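Local coordinates for mutT/nudix family protein (Listeria innocua, PDB 3I9X), which probably acts as a hydrolase of the Nudix family; this chain is the part of the longer protein that holds the Nudix domain, at residues 49-54 and 70-75. Residues are numbered along the deposited sequence; the frame is centred on the assembly and turned at random.
Sequences LLIKRS and AVPGGF
Ile51 and Ala70 face each other as an antiparallel hydrogen-bonded pair, the point where strand 43-52 meets the beginning of the broken strand 69-75 in the mixed sheet of the Nudix domain. The two bonds are unequal in shape. Ile51 N donates to Ala70 O at 2.8 Å, nearly straight at 164° and within the carbonyl plane, whereas the return bond, Ala70 N to Ile51 O at 2.9 Å, reaches its carbonyl from above the plane, 40° out of it.

Beyond this pair the chain of 70-75 turns away, and side chains take over the contact. With Leu50 CG anti to its own carbonyl carbon (chi1 -62°), methyl CD2 is carried over to Val71, crossing that side chain obliquely and meeting CG1 at 3.6 Å; the same methyl also lies close to Ala70 O. Met164 and Leu165 of helix 161-177 also pack on Val71, whose backbone N is hydrogen-bonded to His161 ND1. Pro72 fits against the other strand through CG and CD: CD lies 3.3 Å from Leu49 O, and CG comes within 4.1 Å of Ile51 CD1, the tip of an extended side chain. Arg53 adds its aliphatic CG, loosely placed near Ala70 CB, while its NE is held by Met64 O.

Pro72 has no N-H to offer a strand partner, and its ring carbons lie against the Leu49 carbonyl; the backbone of Leu49 is hydrogen-bonded to Leu34 of strand 27-40. Between the two segments the ladder is a single hydrogen-bonded pair, continued by largely buried apolar contacts.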
ATOM      1  N   LEU A  49      13.065 -16.411   5.153  1.00 34.39           N
ATOM      2  CA  LEU A  49      12.638 -16.864   6.472  1.00 34.98           C
ATOM      3  C   LEU A  49      11.110 -16.991   6.580  1.00 36.13           C
ATOM      4  O   LEU A  49      10.350 -16.036   6.363  1.00 36.43           O
ATOM      5  CB  LEU A  49      13.101 -15.939   7.585  1.00 33.67           C
ATOM      6  CG  LEU A  49      13.059 -16.573   8.975  1.00 36.98           C
ATOM      7  CD1 LEU A  49      14.248 -17.537   9.219  1.00 37.96           C
ATOM      8  CD2 LEU A  49      13.040 -15.509  10.132  1.00 39.03           C
ATOM      9  N   LEU A  50      10.653 -18.164   6.991  1.00 36.80           N
ATOM     10  CA  LEU A  50       9.225 -18.399   7.156  1.00 36.85           C
ATOM     11  C   LEU A  50       8.954 -19.108   8.459  1.00 37.30           C
ATOM     12  O   LEU A  50       9.830 -19.785   8.991  1.00 37.58           O
ATOM     13  CB  LEU A  50       8.690 -19.211   6.012  1.00 36.20           C
ATOM     14  CG  LEU A  50       8.768 -18.642   4.620  1.00 36.98           C
ATOM     15  CD1 LEU A  50       8.377 -19.784   3.573  1.00 33.52           C
ATOM     16  CD2 LEU A  50       7.897 -17.421   4.475  1.00 34.05           C
ATOM     17  N   ILE A  51       7.727 -18.921   8.950  1.00 37.15           N
ATOM     18  CA  ILE A  51       7.327 -19.358  10.258  1.00 37.73           C
ATOM     19  C   ILE A  51       6.046 -20.224  10.140  1.00 38.18           C
ATOM     20  O   ILE A  51       4.989 -19.801   9.628  1.00 36.99           O
ATOM     21  CB  ILE A  51       7.069 -18.157  11.168  1.00 36.80           C
ATOM     22  CG1 ILE A  51       8.317 -17.230  11.230  1.00 38.90           C
ATOM     23  CG2 ILE A  51       6.641 -18.615  12.576  1.00 36.50           C
ATOM     24  CD1 ILE A  51       8.127 -16.029  12.147  1.00 38.45           C
ATOM     25  N   LYS A  52       6.137 -21.459  10.612  1.00 39.25           N
ATOM     26  CA  LYS A  52       4.971 -22.371  10.470  1.00 39.62           C
ATOM     27  C   LYS A  52       3.940 -21.990  11.509  1.00 38.58           C
ATOM     28  O   LYS A  52       4.268 -21.846  12.676  1.00 38.63           O
ATOM     29  CB  LYS A  52       5.417 -23.792  10.655  1.00 40.49           C
ATOM     30  CG  LYS A  52       4.374 -24.883  10.390  1.00 43.34           C
ATOM     31  CD  LYS A  52       4.959 -26.218  10.832  1.00 49.60           C
ATOM     32  CE  LYS A  52       4.991 -27.238   9.710  1.00 55.23           C
ATOM     33  NZ  LYS A  52       5.907 -28.360  10.067  1.00 57.26           N
ATOM     34  N   ARG A  53       2.702 -21.783  11.083  1.00 38.99           N
ATOM     35  CA  ARG A  53       1.622 -21.538  12.048  1.00 39.87           C
ATOM     36  C   ARG A  53       1.362 -22.773  12.917  1.00 40.33           C
ATOM     37  O   ARG A  53       1.348 -23.896  12.427  1.00 40.03           O
ATOM     38  CB  ARG A  53       0.345 -21.129  11.351  1.00 40.09           C
ATOM     39  CG  ARG A  53       0.441 -19.713  10.710  1.00 38.94           C
ATOM     40  CD  ARG A  53      -0.855 -19.341  10.049  1.00 39.65           C
ATOM     41  NE  ARG A  53      -1.979 -19.316  10.994  1.00 40.16           N
ATOM     42  CZ  ARG A  53      -2.238 -18.335  11.856  1.00 41.90           C
ATOM     43  NH1 ARG A  53      -1.481 -17.244  11.916  1.00 41.52           N
ATOM     44  NH2 ARG A  53      -3.270 -18.440  12.663  1.00 43.29           N
ATOM     45  N   SER A  54       1.213 -22.532  14.203  1.00 40.76           N
ATOM     46  CA  SER A  54       0.798 -23.552  15.154  1.00 42.40           C
ATOM     47  C   SER A  54      -0.431 -24.343  14.676  1.00 40.73           C
ATOM     48  O   SER A  54      -1.316 -23.805  14.010  1.00 39.66           O
ATOM     49  CB  SER A  54       0.504 -22.903  16.530  1.00 43.08           C
ATOM     50  OG  SER A  54       0.090 -23.886  17.479  1.00 46.62           O
ATOM     51  N   ALA A  70       4.049 -19.107   7.013  1.00 36.77           N
ATOM     52  CA  ALA A  70       3.695 -17.716   6.823  1.00 35.91           C
ATOM     53  C   ALA A  70       4.963 -16.861   6.906  1.00 35.92           C
ATOM     54  O   ALA A  70       5.898 -17.217   7.635  1.00 35.01           O
ATOM     55  CB  ALA A  70       2.726 -17.249   7.918  1.00 35.50           C
ATOM     56  N   VAL A  71       4.950 -15.721   6.213  1.00 34.76           N
ATOM     57  CA  VAL A  71       6.008 -14.737   6.416  1.00 35.42           C
ATOM     58  C   VAL A  71       5.884 -14.158   7.810  1.00 34.73           C
ATOM     59  O   VAL A  71       4.804 -14.089   8.358  1.00 35.68           O
ATOM     60  CB  VAL A  71       6.020 -13.623   5.337  1.00 35.30           C
ATOM     61  CG1 VAL A  71       6.192 -14.275   3.999  1.00 33.93           C
ATOM     62  CG2 VAL A  71       4.749 -12.707   5.401  1.00 33.05           C
ATOM     63  N   PRO A  72       6.988 -13.740   8.387  1.00 34.41           N
ATOM     64  CA  PRO A  72       6.869 -12.920   9.584  1.00 34.62           C
ATOM     65  C   PRO A  72       6.029 -11.649   9.367  1.00 36.20           C
ATOM     66  O   PRO A  72       5.996 -11.092   8.257  1.00 32.95           O
ATOM     67  CB  PRO A  72       8.302 -12.511   9.855  1.00 35.19           C
ATOM     68  CG  PRO A  72       9.140 -13.543   9.052  1.00 34.41           C
ATOM     69  CD  PRO A  72       8.357 -13.824   7.895  1.00 34.57           C
ATOM     70  N   GLY A  73       5.350 -11.227  10.436  1.00 37.38           N
ATOM     71  CA  GLY A  73       4.593  -9.982  10.436  1.00 38.81           C
ATOM     72  C   GLY A  73       3.687  -9.889  11.638  1.00 39.88           C
ATOM     73  O   GLY A  73       3.742 -10.726  12.536  1.00 39.95           O
ATOM     74  N   GLY A  74       2.835  -8.876  11.655  1.00 42.20           N
ATOM     75  CA  GLY A  74       1.895  -8.682  12.761  1.00 42.42           C
ATOM     76  C   GLY A  74       0.907  -7.582  12.452  1.00 44.35           C
ATOM     77  O   GLY A  74       1.017  -6.896  11.402  1.00 42.52           O
ATOM     78  N   PHE A  75      -0.063  -7.407  13.366  1.00 45.67           N
ATOM     79  CA  PHE A  75      -1.039  -6.307  13.281  1.00 47.14           C
ATOM     80  C   PHE A  75      -0.412  -4.950  13.554  1.00 47.11           C
ATOM     81  O   PHE A  75       0.451  -4.855  14.403  1.00 48.20           O
ATOM     82  CB  PHE A  75      -2.233  -6.598  14.197  1.00 48.27           C
ATOM     83  CG  PHE A  75      -3.064  -7.735  13.696  1.00 49.20           C
ATOM     84  CD1 PHE A  75      -4.005  -7.527  12.706  1.00 50.38           C
ATOM     85  CD2 PHE A  75      -2.842  -9.024  14.144  1.00 52.55           C
ATOM     86  CE1 PHE A  75      -4.763  -8.577  12.200  1.00 51.50           C
ATOM     87  CE2 PHE A  75      -3.591 -10.086  13.636  1.00 52.02           C
ATOM     88  CZ  PHE A  75      -4.559  -9.855  12.682  1.00 52.99           C
TER